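Alcohol dehydrogenase (Thermus thermophilus, PDB 2EIH) probably acts as a zinc-containing, NAD(P)-dependent oxidoreductase of the alcohol dehydrogenase family. Local coordinates at residues A37-L42 and G119-Y124; E84-P89 and S295-I300; D237-H242 and K253-G258. All coordinates share one frame; numbering follows the deposited sequence.

How the contacts relate
Contacts 1 and 2 both reach the mixed sheet of the GroES-like part, their centres 16 Å apart, and their segments cross along the chain. They touch where T120 CG2 of contact 1 packs on I87 CD1 of contact 2 at 3.5 Å. Contact 3 lies in the Rossmann-like part, its centre 33 Å from that of contact 1 and 29 Å from that of contact 2; its residues fall in sequence between E84-P89 and S295-I300. The zinc ion, held by C93, C96, C99 and C107, is about 14 Å from the side chain of N88 in contact 2, while contacts 1 and 3 lie away from this site.

Contact 1: A37-L42 and G119-Y124; sequences AALNHL and GTYAEY
In the GroES-like domain, A37 of strand 29-38 and nearby L39 meet T120 and Y121 of the loop leading into strand 124-128. The two segments come closest at A37 and T120, whose CA atoms are 5.5 Å apart. The methyl of A37 points at the loop and sits against two oxygens of one residue: its CB is 3.3 Å from T120 O and 3.4 Å from T120 OG1. The threonine's first torsion (58°) holds OG1 between its own backbone N and carbonyl carbon, on the side where A37 lies. That hydroxyl donates to the carbonyl oxygen of D64 on strand 64-72, and the A38 backbone bonds to D64 as well, so loop and strand share a neighbour. T120 O also accepts a weak turn bond from A122 N.

The second half of the contact is made by the far end of Y121. With CG anti to the carbonyl carbon (chi1 -75°), the ring's far end comes to L39, and the two side chains cross at about a right angle. The leucine's branch point CG lies 3.8 Å from Y121 OH, and its CD1 is 4.3 Å from Y121 CZ. The hydroxyl itself bonds to D43 OD2 in helix 41-48 and to H326 NE2 in helix 322-330. L39 also packs on V338 and L340 of strand 337-341.

No hydrogen bond joins the two segments directly; carbon meets oxygen and carbon meets carbon. The chemistry implies that the buried hydroxyls of T120 and Y121 are satisfied by third parties, and that the phenol is bonded at its oxygen to two residues, which is likely to restrict its movement, while L39 supplies an apolar neighbour.

Contact 2: E84-P89 and S295-I300; sequences EVVINP and SRLFPI
N88 ND2 donates a hydrogen bond to the carbonyl oxygen of K294, and the same nitrogen rests on L297, 3.3 Å from L297 CD1 and equally close to L297 CB. The contact sets strand 84-91 of the GroES-like domain against the first-turn region of helix 297-306, which follows the last strand of the Rossmann-like sheet. N88 and L297 extend toward each other from opposite directions. With CG anti to the backbone N (chi1 -151°), the asparagine carries its amide out from the strand to L297, where the bond to K294 O limits its rotation. The leucine comes alongside the amide carbon as well as its nitrogen: N88 CG is 3.6 Å from L297 CD1. Were N88 an alanine, K294 O would probably lose this donor and a gap would be left beside the leucine where the amide now lies.

A second subunit also packs here: S295 lies on A101, F298 on R95 and P299 on E97 of that neighbouring subunit, where R95 and E97 fall among its zinc-binding cysteines and A101 comes close after C99. A salt bridge from R296 NE to D160 in helix 148-161 ties the same turn to its own chain. L297 also touches A133 of strand 132-134. L297 CD1 lies 4.4 Å from I87 O, and the same methyl ends 4.3 Å from V86 CG2.

Contact 3: D237-H242 and K253-G258; sequences DKVVDH and KATANG
V239 of strand 236-241 and nearby D237 meet T255 and A256, where helix 248-254 gives way to the chain leading to strand 259-263; this is a beta-alpha-beta crossover of the Rossmann-like domain, its two strands parallel neighbours in the sheet. In the last helical turn, A254 packs on L171 of strand 169-172. T255, the first residue to leave helical geometry, turns its hydroxyl back to the helix: with OG1 anti to the carbonyl carbon (chi1 -53°), it lies beside its own backbone N and donates to the carbonyl oxygen of V251. The same OG1 is 3.8 Å from V239 CG2, and V239 also touches V251 and I261. A256 follows, its methyl directed at the other segment, with CB 4.5 Å from D237 N; the CA atoms of these two residues are 5.5 Å apart. D237 OD2 accepts from D169 N of strand 169-172. No hydrogen bond crosses between the segments: T255's polar end is spent on the helix end, and strand and helix end meet by van der Waals contact, methyl carbons against a hydroxyl and a backbone N.

Contact 1: A37-L42 and G119-Y124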
# COMPACT_ATOMS: atom_id res chain seq x y z
N ALA A 37 -0.25 -32.14 -19.73
CA ALA A 37 0.89 -31.30 -19.41
C ALA A 37 0.82 -30.17 -20.41
O ALA A 37 0.77 -30.40 -21.62
CB ALA A 37 2.19 -32.06 -19.57
N ALA A 38 0.78 -28.95 -19.89
CA ALA A 38 0.70 -27.78 -20.75
C ALA A 38 2.11 -27.34 -21.08
O ALA A 38 3.01 -27.44 -20.26
CB ALA A 38 -0.05 -26.65 -20.04
N LEU A 39 2.28 -26.85 -22.31
CA LEU A 39 3.57 -26.40 -22.80
C LEU A 39 3.83 -24.92 -22.55
O LEU A 39 2.96 -24.09 -22.80
CB LEU A 39 3.66 -26.66 -24.31
CG LEU A 39 4.18 -27.99 -24.85
CD1 LEU A 39 3.47 -29.18 -24.25
CD2 LEU A 39 4.01 -27.97 -26.38
N ASN A 40 5.02 -24.60 -22.05
CA ASN A 40 5.40 -23.21 -21.80
C ASN A 40 6.69 -22.85 -22.53
O ASN A 40 7.51 -23.72 -22.83
CB ASN A 40 5.54 -22.97 -20.29
CG ASN A 40 4.20 -22.86 -19.61
OD1 ASN A 40 3.77 -23.77 -18.91
ND2 ASN A 40 3.53 -21.74 -19.83
N HIS A 41 6.89 -21.56 -22.82
CA HIS A 41 8.08 -21.14 -23.54
C HIS A 41 9.35 -21.49 -22.77
O HIS A 41 10.44 -21.63 -23.35
CB HIS A 41 8.01 -19.64 -23.85
CG HIS A 41 6.97 -19.29 -24.86
ND1 HIS A 41 7.09 -19.61 -26.20
CD2 HIS A 41 5.76 -18.70 -24.73
CE1 HIS A 41 6.01 -19.23 -26.85
NE2 HIS A 41 5.18 -18.67 -25.98
N LEU A 42 9.19 -21.66 -21.47
CA LEU A 42 10.28 -22.03 -20.59
C LEU A 42 10.83 -23.41 -20.98
O LEU A 42 12.05 -23.63 -20.95
CB LEU A 42 9.79 -22.05 -19.14
CG LEU A 42 10.77 -22.52 -18.06
CD1 LEU A 42 12.10 -21.78 -18.20
CD2 LEU A 42 10.15 -22.27 -16.70
N GLY A 119 9.86 -32.70 -14.93
CA GLY A 119 8.54 -32.09 -14.93
C GLY A 119 7.34 -32.95 -15.27
O GLY A 119 7.27 -34.13 -14.92
N THR A 120 6.39 -32.34 -15.97
CA THR A 120 5.15 -33.01 -16.32
C THR A 120 5.05 -33.78 -17.64
O THR A 120 3.99 -34.30 -17.94
CB THR A 120 3.97 -32.00 -16.23
OG1 THR A 120 4.21 -30.88 -17.11
CG2 THR A 120 3.82 -31.49 -14.80
N TYR A 121 6.13 -33.86 -18.41
CA TYR A 121 6.09 -34.60 -19.67
C TYR A 121 6.21 -36.11 -19.43
O TYR A 121 6.94 -36.81 -20.14
CB TYR A 121 7.25 -34.21 -20.58
CG TYR A 121 7.14 -32.86 -21.27
CD1 TYR A 121 6.56 -31.76 -20.65
CD2 TYR A 121 7.75 -32.67 -22.50
CE1 TYR A 121 6.62 -30.49 -21.23
CE2 TYR A 121 7.81 -31.42 -23.10
CZ TYR A 121 7.26 -30.33 -22.46
OH TYR A 121 7.38 -29.10 -23.03
N ALA A 122 5.49 -36.62 -18.43
CA ALA A 122 5.50 -38.04 -18.10
C ALA A 122 4.15 -38.45 -17.53
O ALA A 122 3.28 -37.61 -17.32
CB ALA A 122 6.60 -38.34 -17.10
N GLU A 123 3.99 -39.74 -17.27
CA GLU A 123 2.76 -40.27 -16.71
C GLU A 123 2.68 -40.06 -15.21
O GLU A 123 1.62 -40.20 -14.62
CB GLU A 123 2.64 -41.78 -17.02
CG GLU A 123 2.54 -42.13 -18.51
CD GLU A 123 2.56 -43.63 -18.75
OE1 GLU A 123 3.48 -44.31 -18.25
OE2 GLU A 123 1.66 -44.14 -19.47
N TYR A 124 3.80 -39.74 -14.58
CA TYR A 124 3.82 -39.51 -13.14
C TYR A 124 4.84 -38.45 -12.75
O TYR A 124 5.85 -38.27 -13.41
CB TYR A 124 4.16 -40.80 -12.38
CG TYR A 124 3.22 -41.94 -12.63
CD1 TYR A 124 3.39 -42.79 -13.73
CD2 TYR A 124 2.13 -42.16 -11.78
CE1 TYR A 124 2.50 -43.83 -13.97
CE2 TYR A 124 1.24 -43.19 -12.03
CZ TYR A 124 1.43 -44.02 -13.12
OH TYR A 124 0.55 -45.05 -13.36

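Contact 2: E84-P89 and S295-I300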
# COMPACT_ATOMS: atom_id res chain seq x y z
N GLU A 84 -8.70 -35.21 -7.97
CA GLU A 84 -8.30 -34.48 -9.17
C GLU A 84 -7.58 -33.21 -8.71
O GLU A 84 -8.06 -32.49 -7.82
CB GLU A 84 -9.52 -34.15 -10.02
CG GLU A 84 -10.26 -35.38 -10.56
CD GLU A 84 -11.15 -35.04 -11.74
OE1 GLU A 84 -11.75 -35.95 -12.35
OE2 GLU A 84 -11.26 -33.84 -12.06
N VAL A 85 -6.42 -32.94 -9.33
CA VAL A 85 -5.59 -31.79 -8.98
C VAL A 85 -4.82 -31.15 -10.14
O VAL A 85 -4.67 -31.73 -11.22
CB VAL A 85 -4.54 -32.20 -7.92
CG1 VAL A 85 -5.22 -32.70 -6.65
CG2 VAL A 85 -3.62 -33.31 -8.47
N VAL A 86 -4.35 -29.94 -9.91
CA VAL A 86 -3.53 -29.21 -10.87
C VAL A 86 -2.27 -28.92 -10.07
O VAL A 86 -2.28 -28.94 -8.84
CB VAL A 86 -4.18 -27.87 -11.31
CG1 VAL A 86 -5.53 -28.14 -11.93
CG2 VAL A 86 -4.32 -26.95 -10.11
N ILE A 87 -1.18 -28.66 -10.78
CA ILE A 87 0.12 -28.40 -10.17
C ILE A 87 0.41 -26.91 -10.06
O ILE A 87 0.07 -26.15 -10.95
CB ILE A 87 1.20 -29.07 -11.04
CG1 ILE A 87 1.07 -30.60 -10.92
CG2 ILE A 87 2.57 -28.53 -10.69
CD1 ILE A 87 1.85 -31.35 -11.96
N ASN A 88 1.01 -26.52 -8.95
CA ASN A 88 1.41 -25.13 -8.66
C ASN A 88 2.91 -25.25 -8.98
O ASN A 88 3.68 -25.73 -8.16
CB ASN A 88 1.22 -24.83 -7.17
CG ASN A 88 0.93 -23.37 -6.90
OD1 ASN A 88 1.64 -22.48 -7.36
ND2 ASN A 88 -0.10 -23.12 -6.11
N PRO A 89 3.34 -24.81 -10.17
CA PRO A 89 4.73 -24.89 -10.63
C PRO A 89 5.84 -24.23 -9.82
O PRO A 89 7.02 -24.42 -10.13
CB PRO A 89 4.64 -24.36 -12.06
CG PRO A 89 3.58 -23.32 -11.95
CD PRO A 89 2.54 -23.93 -11.04
N SER A 295 0.38 -18.62 -3.32
CA SER A 295 -0.91 -18.33 -2.71
C SER A 295 -1.92 -17.80 -3.71
O SER A 295 -3.12 -17.99 -3.54
CB SER A 295 -0.72 -17.32 -1.57
OG SER A 295 -0.15 -16.10 -2.06
N ARG A 296 -1.43 -17.15 -4.76
CA ARG A 296 -2.30 -16.58 -5.78
C ARG A 296 -3.08 -17.62 -6.59
O ARG A 296 -4.09 -17.28 -7.20
CB ARG A 296 -1.47 -15.74 -6.74
CG ARG A 296 -0.65 -14.66 -6.07
CD ARG A 296 -1.55 -13.57 -5.52
NE ARG A 296 -0.77 -12.45 -5.00
CZ ARG A 296 -0.32 -12.36 -3.75
NH1 ARG A 296 0.38 -11.30 -3.38
NH2 ARG A 296 -0.60 -13.32 -2.88
N LEU A 297 -2.64 -18.88 -6.58
CA LEU A 297 -3.31 -19.92 -7.34
C LEU A 297 -4.69 -20.26 -6.78
O LEU A 297 -5.54 -20.81 -7.48
CB LEU A 297 -2.46 -21.20 -7.39
CG LEU A 297 -2.42 -22.05 -8.69
CD1 LEU A 297 -2.41 -23.53 -8.36
CD2 LEU A 297 -3.61 -21.73 -9.58
N PHE A 298 -4.90 -19.95 -5.51
CA PHE A 298 -6.19 -20.24 -4.86
C PHE A 298 -7.31 -19.34 -5.37
O PHE A 298 -8.36 -19.83 -5.79
CB PHE A 298 -6.04 -20.14 -3.34
CG PHE A 298 -5.06 -21.13 -2.77
CD1 PHE A 298 -3.69 -20.90 -2.84
CD2 PHE A 298 -5.51 -22.33 -2.21
CE1 PHE A 298 -2.77 -21.84 -2.37
CE2 PHE A 298 -4.61 -23.28 -1.74
CZ PHE A 298 -3.22 -23.03 -1.82
N PRO A 299 -7.12 -18.01 -5.32
CA PRO A 299 -8.21 -17.17 -5.83
C PRO A 299 -8.46 -17.45 -7.33
O PRO A 299 -9.60 -17.48 -7.78
CB PRO A 299 -7.70 -15.75 -5.58
CG PRO A 299 -6.23 -15.89 -5.62
CD PRO A 299 -6.00 -17.18 -4.85
N ILE A 300 -7.38 -17.65 -8.09
CA ILE A 300 -7.50 -17.92 -9.52
C ILE A 300 -8.44 -19.09 -9.81
O ILE A 300 -9.42 -18.92 -10.53
CB ILE A 300 -6.11 -18.18 -10.14
CG1 ILE A 300 -5.31 -16.89 -10.15
CG2 ILE A 300 -6.25 -18.73 -11.55
CD1 ILE A 300 -3.84 -17.05 -10.62

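Contact 3: D237-H242 and K253-G258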
# COMPACT_ATOMS: atom_id res chain seq x y z
N ASP A 237 -3.36 3.50 -19.23
CA ASP A 237 -2.87 3.69 -17.88
C ASP A 237 -1.95 2.56 -17.45
O ASP A 237 -0.89 2.79 -16.87
CB ASP A 237 -4.03 3.77 -16.90
CG ASP A 237 -4.94 4.92 -17.19
OD1 ASP A 237 -4.53 6.08 -16.97
OD2 ASP A 237 -6.08 4.68 -17.64
N LYS A 238 -2.38 1.33 -17.74
CA LYS A 238 -1.63 0.13 -17.40
C LYS A 238 -1.38 -0.70 -18.64
O LYS A 238 -2.27 -0.84 -19.48
CB LYS A 238 -2.39 -0.73 -16.38
CG LYS A 238 -2.18 -0.34 -14.93
CD LYS A 238 -2.60 1.09 -14.66
CE LYS A 238 -2.34 1.47 -13.21
NZ LYS A 238 -3.39 1.03 -12.26
N VAL A 239 -0.18 -1.27 -18.76
CA VAL A 239 0.16 -2.08 -19.92
C VAL A 239 0.77 -3.44 -19.58
O VAL A 239 1.70 -3.54 -18.80
CB VAL A 239 1.14 -1.34 -20.84
CG1 VAL A 239 1.46 -2.20 -22.06
CG2 VAL A 239 0.53 -0.02 -21.27
N VAL A 240 0.22 -4.50 -20.18
CA VAL A 240 0.74 -5.84 -19.97
C VAL A 240 1.46 -6.26 -21.24
O VAL A 240 0.84 -6.43 -22.28
CB VAL A 240 -0.37 -6.85 -19.70
CG1 VAL A 240 0.23 -8.22 -19.46
CG2 VAL A 240 -1.21 -6.40 -18.52
N ASP A 241 2.78 -6.43 -21.14
CA ASP A 241 3.58 -6.81 -22.29
C ASP A 241 4.41 -8.07 -22.03
O ASP A 241 5.04 -8.18 -20.98
CB ASP A 241 4.51 -5.65 -22.65
CG ASP A 241 5.16 -5.84 -24.00
OD1 ASP A 241 6.03 -5.03 -24.37
OD2 ASP A 241 4.80 -6.80 -24.69
N HIS A 242 4.41 -9.01 -22.96
CA HIS A 242 5.20 -10.23 -22.76
C HIS A 242 6.13 -10.44 -23.93
O HIS A 242 6.77 -11.49 -24.06
CB HIS A 242 4.30 -11.46 -22.63
CG HIS A 242 3.59 -11.82 -23.89
ND1 HIS A 242 2.48 -11.15 -24.35
CD2 HIS A 242 3.87 -12.76 -24.83
CE1 HIS A 242 2.10 -11.65 -25.51
NE2 HIS A 242 2.93 -12.64 -25.82
N LYS A 253 5.03 4.68 -26.36
CA LYS A 253 4.35 5.76 -27.03
C LYS A 253 2.85 5.72 -26.69
O LYS A 253 2.19 6.76 -26.54
CB LYS A 253 4.55 5.63 -28.55
CG LYS A 253 4.72 6.95 -29.30
CD LYS A 253 6.14 7.51 -29.17
CE LYS A 253 7.14 6.70 -29.99
NZ LYS A 253 6.82 6.72 -31.45
N ALA A 254 2.33 4.51 -26.56
CA ALA A 254 0.92 4.30 -26.26
C ALA A 254 0.58 4.43 -24.78
O ALA A 254 -0.59 4.47 -24.40
CB ALA A 254 0.48 2.93 -26.76
N THR A 255 1.61 4.51 -23.95
CA THR A 255 1.40 4.61 -22.51
C THR A 255 1.13 6.04 -22.07
O THR A 255 1.85 6.97 -22.43
CB THR A 255 2.62 4.05 -21.76
OG1 THR A 255 2.90 2.73 -22.24
CG2 THR A 255 2.35 4.00 -20.27
N ALA A 256 0.07 6.22 -21.29
CA ALA A 256 -0.29 7.54 -20.80
C ALA A 256 0.73 7.99 -19.77
O ALA A 256 1.57 7.21 -19.33
CB ALA A 256 -1.68 7.51 -20.18
N ASN A 257 0.66 9.26 -19.39
CA ASN A 257 1.58 9.80 -18.41
C ASN A 257 1.41 9.08 -17.07
O ASN A 257 0.30 8.71 -16.68
CB ASN A 257 1.35 11.30 -18.25
CG ASN A 257 1.67 12.08 -19.52
OD1 ASN A 257 1.29 13.24 -19.65
ND2 ASN A 257 2.39 11.45 -20.44
N GLY A 258 2.52 8.87 -16.37
CA GLY A 258 2.49 8.20 -15.08
C GLY A 258 1.97 6.78 -15.18
O GLY A 258 1.56 6.19 -14.18